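Local coordinates for protein possible glutathione S-transferase (Rhodopseudomonas palustris, PDB 3M8N) that probably acts as a glutathione transferase, joining glutathione to electrophilic substrates, at residues A[140-144]-A[181-185]; A[150-154]-A[188-192]. All coordinates share one frame; numbering follows the deposited sequence.

Contact 1 (A[140-144]-A[181-185]); sequences LQVME and TFPAV
The Phe182 ring lies against one side of helix 129-146. Leu140 CB sits over one face of the ring, 4.2 Å from its centroid and near the ring normal, a CH-pi contact. The opposite face is topped by Thr181 OG1 of its own segment, set toward the rim. Glu144 CB lies at the ring edge, in its plane. Gln141 also reaches the edge. Its CB points away from the other segment, but a bend at chi2 (63°) turns the amide back, and OE1 comes 3.1 Å from Phe182 CE1. The amide and ring planes are moderately inclined to each other.

The carboxylate of Glu144 is a second flat group, turned 71° from the Phe182 ring. It meets the first turn of helix 183-193. Ala184 N donates to Glu144 OE2 at 3.1 Å. Val185 N donates to Glu144 OE1 at 3.0 Å. Both oxygens are met on their syn sides, with the donors somewhat out of the carboxylate plane. The two bonds together fix the rotation of the group. The negative charge at the start of the helix probably also gains from the helix dipole. Carbon atoms crowd Glu144 OE2 as well: Ala184 CB is 3.3 Å from it, and Pro183 CD lies beside the same oxygen. The apolar packing is by Val185 CG2, 4.1 Å from Met143 CB (selenomethionine).

Phe182 holds the N-cap position, yet a glutamate from another helix takes up two amides of the first turn. In this arrangement a carboxylate from one helix takes the first-turn amides of another, and it joins two helices of the all-helical C-terminal domain of the GST fold.

Contact 2 (A[150-154]-A[188-192]); sequences NDYFA and WLRRV
Arg191 reaches from helix 183-193 across Asp151 and Tyr152 of the 150-154 loop. Its chain leaves with CG opposite the backbone N and stays extended through chi2. The bend at chi3 (-73°) then swings the guanidinium over Asp151. Arg191 NH1 gives a weak hydrogen bond to Asp151 O, 2.9 Å long but bent to 118° at the hydrogen. The carboxylate of Asp151 lies stacked on the guanidinium, the planes nearly parallel. Asp151 OD1 is 3.9 Å from Arg191 NH2, a long salt bridge of charges alone, since no N-H points at the oxygen.

The aliphatic part of Arg191 meets Tyr152. Arg191 CD is 4.0 Å from the centroid of the Tyr152 ring, an off-centre CH-pi contact. Arg191 CG approaches the phenol oxygen. The guanidinium is too distant for more than a weak cation-pi attraction.

Deeper in, Phe153 turns its edge to the face of Trp188. This is a T-shaped pair: the Phe153 ring and the five-membered ring of Trp188 have centroids 4.9 Å apart and planes at 86°. The closest atoms are Phe153 CE2 and Trp188 CE2, at 3.5 Å. Val192 CG2 lies over the other face of the indole, and Asp151 O meets its edge. Trp188 NE1 is bonded to Asp162 OD1, which also accepts Phe153 N.

Asp162 thus ties the loop, the indole and helix 160-169 together, where the interhelical loop packs on the last helix of the GST C-terminal domain.

Both contacts use helix 183-193, contact 1 at its first turn and contact 2 further along. Both are partly buried, and each mixes buried with exposed residues. In contact 1 the partner is a second helix, and buried Glu144 binds main-chain amides. In contact 2 the partner is an irregular loop. There the charged pair stands at the more exposed side, with one weak bond, while an aromatic pair is buried. The contacts touch through Met143 of contact 1: its CG lies 3.8 Å from Phe153 CZ, and its CE 3.9 Å from Trp188 CZ3. Leu147, in the chain between, touches side chains of both.

Contact 1 (A[140-144]-A[181-185])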
ATOM      1  N   LEU A 140       7.165  11.384  -8.525  1.00 29.68           N
ATOM      2  CA  LEU A 140       7.528  11.291  -9.923  1.00 28.53           C
ATOM      3  C   LEU A 140       9.005  11.321 -10.133  1.00 29.34           C
ATOM      4  O   LEU A 140       9.512  10.722 -11.043  1.00 30.00           O
ATOM      5  CB  LEU A 140       6.913  12.386 -10.670  1.00 27.40           C
ATOM      6  CG  LEU A 140       5.434  12.287 -10.773  1.00 25.76           C
ATOM      7  CD1 LEU A 140       4.916  13.641 -11.112  1.00 26.60           C
ATOM      8  CD2 LEU A 140       5.082  11.325 -11.845  1.00 27.00           C
ATOM      9  N   GLN A 141       9.712  11.954  -9.233  1.00 31.16           N
ATOM     10  CA  GLN A 141      11.153  12.014  -9.314  1.00 33.08           C
ATOM     11  C   GLN A 141      11.796  10.759  -8.862  1.00 32.81           C
ATOM     12  O   GLN A 141      12.801  10.356  -9.425  1.00 33.97           O
ATOM     13  CB  GLN A 141      11.699  13.174  -8.454  1.00 34.67           C
ATOM     14  CG  GLN A 141      13.054  13.648  -8.856  1.00 38.39           C
ATOM     15  CD  GLN A 141      13.014  14.219 -10.258  1.00 42.25           C
ATOM     16  OE1 GLN A 141      12.242  15.156 -10.517  1.00 43.73           O
ATOM     17  NE2 GLN A 141      13.802  13.620 -11.186  1.00 40.74           N
ATOM     18  N   VAL A 142      11.246  10.155  -7.810  1.00 32.61           N
ATOM     19  CA  VAL A 142      11.690   8.841  -7.383  1.00 31.79           C
ATOM     20  C   VAL A 142      11.466   7.896  -8.564  1.00 30.78           C
ATOM     21  O   VAL A 142      12.291   7.051  -8.850  1.00 31.13           O
ATOM     22  CB  VAL A 142      10.933   8.316  -6.106  1.00 31.83           C
ATOM     23  CG1 VAL A 142      11.373   6.902  -5.768  1.00 31.60           C
ATOM     24  CG2 VAL A 142      11.195   9.201  -4.915  1.00 32.12           C
HETATM   25  N   MSE A 143      10.360   8.067  -9.261  1.00 30.45           N
HETATM   26  CA  MSE A 143      10.059   7.209 -10.396  1.00 30.38           C
HETATM   27  C   MSE A 143      10.986   7.447 -11.600  1.00 31.74           C
HETATM   28  O   MSE A 143      11.497   6.496 -12.198  1.00 32.31           O
HETATM   29  CB  MSE A 143       8.601   7.351 -10.779  1.00 29.69           C
HETATM   30  CG  MSE A 143       7.607   6.764  -9.752  1.00 26.77           C
HETATM   31 SE   MSE A 143       5.883   7.371 -10.170  1.00 30.72          SE
HETATM   32  CE  MSE A 143       5.387   6.422 -11.698  1.00 25.40           C
ATOM     33  N   GLU A 144      11.198   8.720 -11.937  1.00 33.30           N
ATOM     34  CA  GLU A 144      12.154   9.125 -12.959  1.00 34.15           C
ATOM     35  C   GLU A 144      13.513   8.553 -12.664  1.00 34.08           C
ATOM     36  O   GLU A 144      14.121   7.923 -13.518  1.00 34.17           O
ATOM     37  CB  GLU A 144      12.287  10.636 -12.960  1.00 35.04           C
ATOM     38  CG  GLU A 144      13.101  11.147 -14.097  1.00 36.92           C
ATOM     39  CD  GLU A 144      12.388  10.978 -15.399  1.00 40.71           C
ATOM     40  OE1 GLU A 144      11.213  10.626 -15.380  1.00 42.86           O
ATOM     41  OE2 GLU A 144      12.980  11.209 -16.465  1.00 45.91           O
ATOM     42  N   THR A 181       9.283  17.367 -17.844  1.00 38.22           N
ATOM     43  CA  THR A 181      10.564  17.236 -17.178  1.00 38.15           C
ATOM     44  C   THR A 181      10.919  15.751 -16.789  1.00 38.13           C
ATOM     45  O   THR A 181      11.972  15.459 -16.176  1.00 37.88           O
ATOM     46  CB  THR A 181      10.490  18.225 -15.964  1.00 39.02           C
ATOM     47  OG1 THR A 181      11.101  17.657 -14.792  1.00 40.76           O
ATOM     48  CG2 THR A 181       8.924  18.626 -15.647  1.00 37.51           C
ATOM     49  N   PHE A 182      10.038  14.812 -17.173  1.00 37.67           N
ATOM     50  CA  PHE A 182      10.135  13.381 -16.782  1.00 36.18           C
ATOM     51  C   PHE A 182       9.992  12.483 -18.001  1.00 35.81           C
ATOM     52  O   PHE A 182       8.977  11.815 -18.153  1.00 35.38           O
ATOM     53  CB  PHE A 182       9.041  13.012 -15.779  1.00 35.33           C
ATOM     54  CG  PHE A 182       8.996  13.895 -14.593  1.00 35.38           C
ATOM     55  CD1 PHE A 182       9.840  13.661 -13.505  1.00 35.16           C
ATOM     56  CD2 PHE A 182       8.125  14.979 -14.546  1.00 34.26           C
ATOM     57  CE1 PHE A 182       9.809  14.489 -12.383  1.00 31.73           C
ATOM     58  CE2 PHE A 182       8.099  15.801 -13.444  1.00 33.29           C
ATOM     59  CZ  PHE A 182       8.961  15.560 -12.370  1.00 32.74           C
ATOM     60  N   PRO A 183      11.022  12.472 -18.876  1.00 35.58           N
ATOM     61  CA  PRO A 183      11.045  11.638 -20.092  1.00 34.83           C
ATOM     62  C   PRO A 183      11.052  10.126 -19.829  1.00 33.19           C
ATOM     63  O   PRO A 183      10.382   9.412 -20.546  1.00 33.88           O
ATOM     64  CB  PRO A 183      12.358  12.063 -20.785  1.00 34.65           C
ATOM     65  CG  PRO A 183      13.179  12.703 -19.693  1.00 34.62           C
ATOM     66  CD  PRO A 183      12.234  13.314 -18.763  1.00 34.56           C
ATOM     67  N   ALA A 184      11.814   9.662 -18.832  1.00 31.90           N
ATOM     68  CA  ALA A 184      11.858   8.250 -18.449  1.00 30.91           C
ATOM     69  C   ALA A 184      10.497   7.818 -17.979  1.00 30.59           C
ATOM     70  O   ALA A 184      10.041   6.743 -18.342  1.00 31.22           O
ATOM     71  CB  ALA A 184      12.873   8.026 -17.373  1.00 30.63           C
ATOM     72  N   VAL A 185       9.806   8.689 -17.262  1.00 29.76           N
ATOM     73  CA  VAL A 185       8.448   8.398 -16.846  1.00 29.68           C
ATOM     74  C   VAL A 185       7.572   8.277 -18.026  1.00 29.45           C
ATOM     75  O   VAL A 185       6.771   7.394 -18.101  1.00 29.38           O
ATOM     76  CB  VAL A 185       7.864   9.413 -15.782  1.00 29.43           C
ATOM     77  CG1 VAL A 185       6.371   9.216 -15.581  1.00 28.51           C
ATOM     78  CG2 VAL A 185       8.552   9.224 -14.452  1.00 27.01           C
TER

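Contact 2 (A[150-154]-A[188-192])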
ATOM      1  N   ASN A 150      16.096   1.465 -15.645  1.00 35.50           N
ATOM      2  CA  ASN A 150      15.159   0.356 -15.617  1.00 32.76           C
ATOM      3  C   ASN A 150      14.017   0.631 -16.554  1.00 31.80           C
ATOM      4  O   ASN A 150      13.545   1.743 -16.645  1.00 31.63           O
ATOM      5  CB  ASN A 150      14.621   0.175 -14.192  1.00 32.49           C
ATOM      6  CG  ASN A 150      15.672  -0.331 -13.228  1.00 31.76           C
ATOM      7  OD1 ASN A 150      16.104  -1.452 -13.326  1.00 34.76           O
ATOM      8  ND2 ASN A 150      16.070   0.485 -12.284  1.00 32.26           N
ATOM      9  N   ASP A 151      13.547  -0.380 -17.264  1.00 30.79           N
ATOM     10  CA  ASP A 151      12.372  -0.190 -18.151  1.00 30.30           C
ATOM     11  C   ASP A 151      11.037  -0.384 -17.434  1.00 29.13           C
ATOM     12  O   ASP A 151      10.010   0.139 -17.846  1.00 27.60           O
ATOM     13  CB  ASP A 151      12.410  -1.162 -19.356  1.00 30.59           C
ATOM     14  CG  ASP A 151      13.352  -0.696 -20.493  1.00 31.51           C
ATOM     15  OD1 ASP A 151      14.047   0.312 -20.308  1.00 31.25           O
ATOM     16  OD2 ASP A 151      13.384  -1.354 -21.558  1.00 32.45           O
ATOM     17  N   TYR A 152      11.082  -1.189 -16.381  1.00 28.74           N
ATOM     18  CA  TYR A 152       9.915  -1.509 -15.540  1.00 28.84           C
ATOM     19  C   TYR A 152      10.280  -1.437 -14.100  1.00 28.29           C
ATOM     20  O   TYR A 152      11.463  -1.574 -13.746  1.00 27.86           O
ATOM     21  CB  TYR A 152       9.407  -2.918 -15.838  1.00 29.20           C
ATOM     22  CG  TYR A 152       8.909  -3.118 -17.249  1.00 29.48           C
ATOM     23  CD1 TYR A 152       7.630  -2.733 -17.611  1.00 29.10           C
ATOM     24  CD2 TYR A 152       9.756  -3.669 -18.232  1.00 31.00           C
ATOM     25  CE1 TYR A 152       7.195  -2.907 -18.902  1.00 32.54           C
ATOM     26  CE2 TYR A 152       9.335  -3.849 -19.525  1.00 30.10           C
ATOM     27  CZ  TYR A 152       8.065  -3.474 -19.859  1.00 33.75           C
ATOM     28  OH  TYR A 152       7.632  -3.690 -21.161  1.00 35.49           O
ATOM     29  N   PHE A 153       9.268  -1.274 -13.253  1.00 28.23           N
ATOM     30  CA  PHE A 153       9.568  -1.046 -11.840  1.00 28.00           C
ATOM     31  C   PHE A 153      10.151  -2.235 -11.102  1.00 27.87           C
ATOM     32  O   PHE A 153      11.009  -2.061 -10.269  1.00 28.82           O
ATOM     33  CB  PHE A 153       8.403  -0.388 -11.088  1.00 27.45           C
ATOM     34  CG  PHE A 153       8.287   1.066 -11.367  1.00 27.46           C
ATOM     35  CD1 PHE A 153       9.036   1.982 -10.644  1.00 26.14           C
ATOM     36  CD2 PHE A 153       7.502   1.521 -12.384  1.00 24.92           C
ATOM     37  CE1 PHE A 153       8.985   3.313 -10.940  1.00 25.39           C
ATOM     38  CE2 PHE A 153       7.450   2.814 -12.666  1.00 24.78           C
ATOM     39  CZ  PHE A 153       8.184   3.721 -11.957  1.00 26.56           C
ATOM     40  N   ALA A 154       9.739  -3.452 -11.414  1.00 29.07           N
ATOM     41  CA  ALA A 154      10.287  -4.604 -10.690  1.00 28.31           C
ATOM     42  C   ALA A 154      10.637  -5.711 -11.647  1.00 28.25           C
ATOM     43  O   ALA A 154       9.902  -5.899 -12.618  1.00 27.49           O
ATOM     44  CB  ALA A 154       9.227  -5.120  -9.636  1.00 27.77           C
ATOM     45  N   TRP A 188       8.062   5.103 -20.059  1.00 28.84           N
ATOM     46  CA  TRP A 188       7.405   4.041 -19.266  1.00 28.29           C
ATOM     47  C   TRP A 188       5.866   3.971 -19.472  1.00 27.84           C
ATOM     48  O   TRP A 188       5.300   2.912 -19.764  1.00 27.97           O
ATOM     49  CB  TRP A 188       7.811   4.156 -17.776  1.00 27.92           C
ATOM     50  CG  TRP A 188       7.029   3.244 -16.903  1.00 26.83           C
ATOM     51  CD1 TRP A 188       7.222   1.925 -16.731  1.00 25.61           C
ATOM     52  CD2 TRP A 188       5.895   3.589 -16.130  1.00 26.02           C
ATOM     53  NE1 TRP A 188       6.293   1.406 -15.869  1.00 25.32           N
ATOM     54  CE2 TRP A 188       5.463   2.416 -15.478  1.00 24.07           C
ATOM     55  CE3 TRP A 188       5.208   4.780 -15.908  1.00 25.20           C
ATOM     56  CZ2 TRP A 188       4.368   2.394 -14.623  1.00 21.31           C
ATOM     57  CZ3 TRP A 188       4.146   4.765 -15.045  1.00 25.71           C
ATOM     58  CH2 TRP A 188       3.729   3.561 -14.419  1.00 25.13           C
ATOM     59  N   LEU A 189       5.199   5.114 -19.421  1.00 27.96           N
ATOM     60  CA  LEU A 189       3.762   5.162 -19.705  1.00 27.35           C
ATOM     61  C   LEU A 189       3.442   4.618 -21.037  1.00 27.78           C
ATOM     62  O   LEU A 189       2.489   3.869 -21.158  1.00 28.77           O
ATOM     63  CB  LEU A 189       3.200   6.593 -19.593  1.00 27.75           C
ATOM     64  CG  LEU A 189       3.298   7.310 -18.248  1.00 26.61           C
ATOM     65  CD1 LEU A 189       3.209   8.827 -18.421  1.00 26.35           C
ATOM     66  CD2 LEU A 189       2.214   6.775 -17.344  1.00 25.96           C
ATOM     67  N   ARG A 190       4.220   5.006 -22.050  1.00 28.50           N
ATOM     68  CA  ARG A 190       4.013   4.500 -23.407  1.00 28.71           C
ATOM     69  C   ARG A 190       4.310   3.038 -23.458  1.00 27.44           C
ATOM     70  O   ARG A 190       3.625   2.336 -24.137  1.00 28.24           O
ATOM     71  CB  ARG A 190       4.820   5.273 -24.489  1.00 28.84           C
ATOM     72  CG  ARG A 190       4.218   6.694 -24.850  1.00 33.60           C
ATOM     73  CD  ARG A 190       4.953   7.545 -25.998  1.00 39.03           C
ATOM     74  NE  ARG A 190       6.361   7.821 -25.657  1.00 41.85           N
ATOM     75  CZ  ARG A 190       6.829   8.921 -25.040  1.00 38.72           C
ATOM     76  NH1 ARG A 190       6.022   9.934 -24.708  1.00 39.04           N
ATOM     77  NH2 ARG A 190       8.116   8.994 -24.752  1.00 34.67           N
ATOM     78  N   ARG A 191       5.311   2.549 -22.732  1.00 27.21           N
ATOM     79  CA  ARG A 191       5.613   1.121 -22.743  1.00 26.92           C
ATOM     80  C   ARG A 191       4.450   0.297 -22.198  1.00 27.29           C
ATOM     81  O   ARG A 191       4.052  -0.724 -22.763  1.00 29.73           O
ATOM     82  CB  ARG A 191       6.830   0.943 -21.895  1.00 27.16           C
ATOM     83  CG  ARG A 191       7.582  -0.266 -22.116  1.00 26.75           C
ATOM     84  CD  ARG A 191       8.840  -0.264 -21.227  1.00 28.35           C
ATOM     85  NE  ARG A 191       9.830   0.675 -21.712  1.00 30.59           N
ATOM     86  CZ  ARG A 191      10.283   1.773 -21.103  1.00 32.78           C
ATOM     87  NH1 ARG A 191       9.903   2.141 -19.898  1.00 31.41           N
ATOM     88  NH2 ARG A 191      11.164   2.532 -21.748  1.00 35.67           N
ATOM     89  N   VAL A 192       3.864   0.771 -21.123  1.00 26.62           N
ATOM     90  CA  VAL A 192       2.661   0.195 -20.563  1.00 25.53           C
ATOM     91  C   VAL A 192       1.481   0.217 -21.499  1.00 25.56           C
ATOM     92  O   VAL A 192       0.815  -0.773 -21.690  1.00 26.00           O
ATOM     93  CB  VAL A 192       2.278   0.849 -19.196  1.00 24.73           C
ATOM     94  CG1 VAL A 192       0.976   0.295 -18.717  1.00 22.86           C
ATOM     95  CG2 VAL A 192       3.336   0.547 -18.211  1.00 22.43           C
TER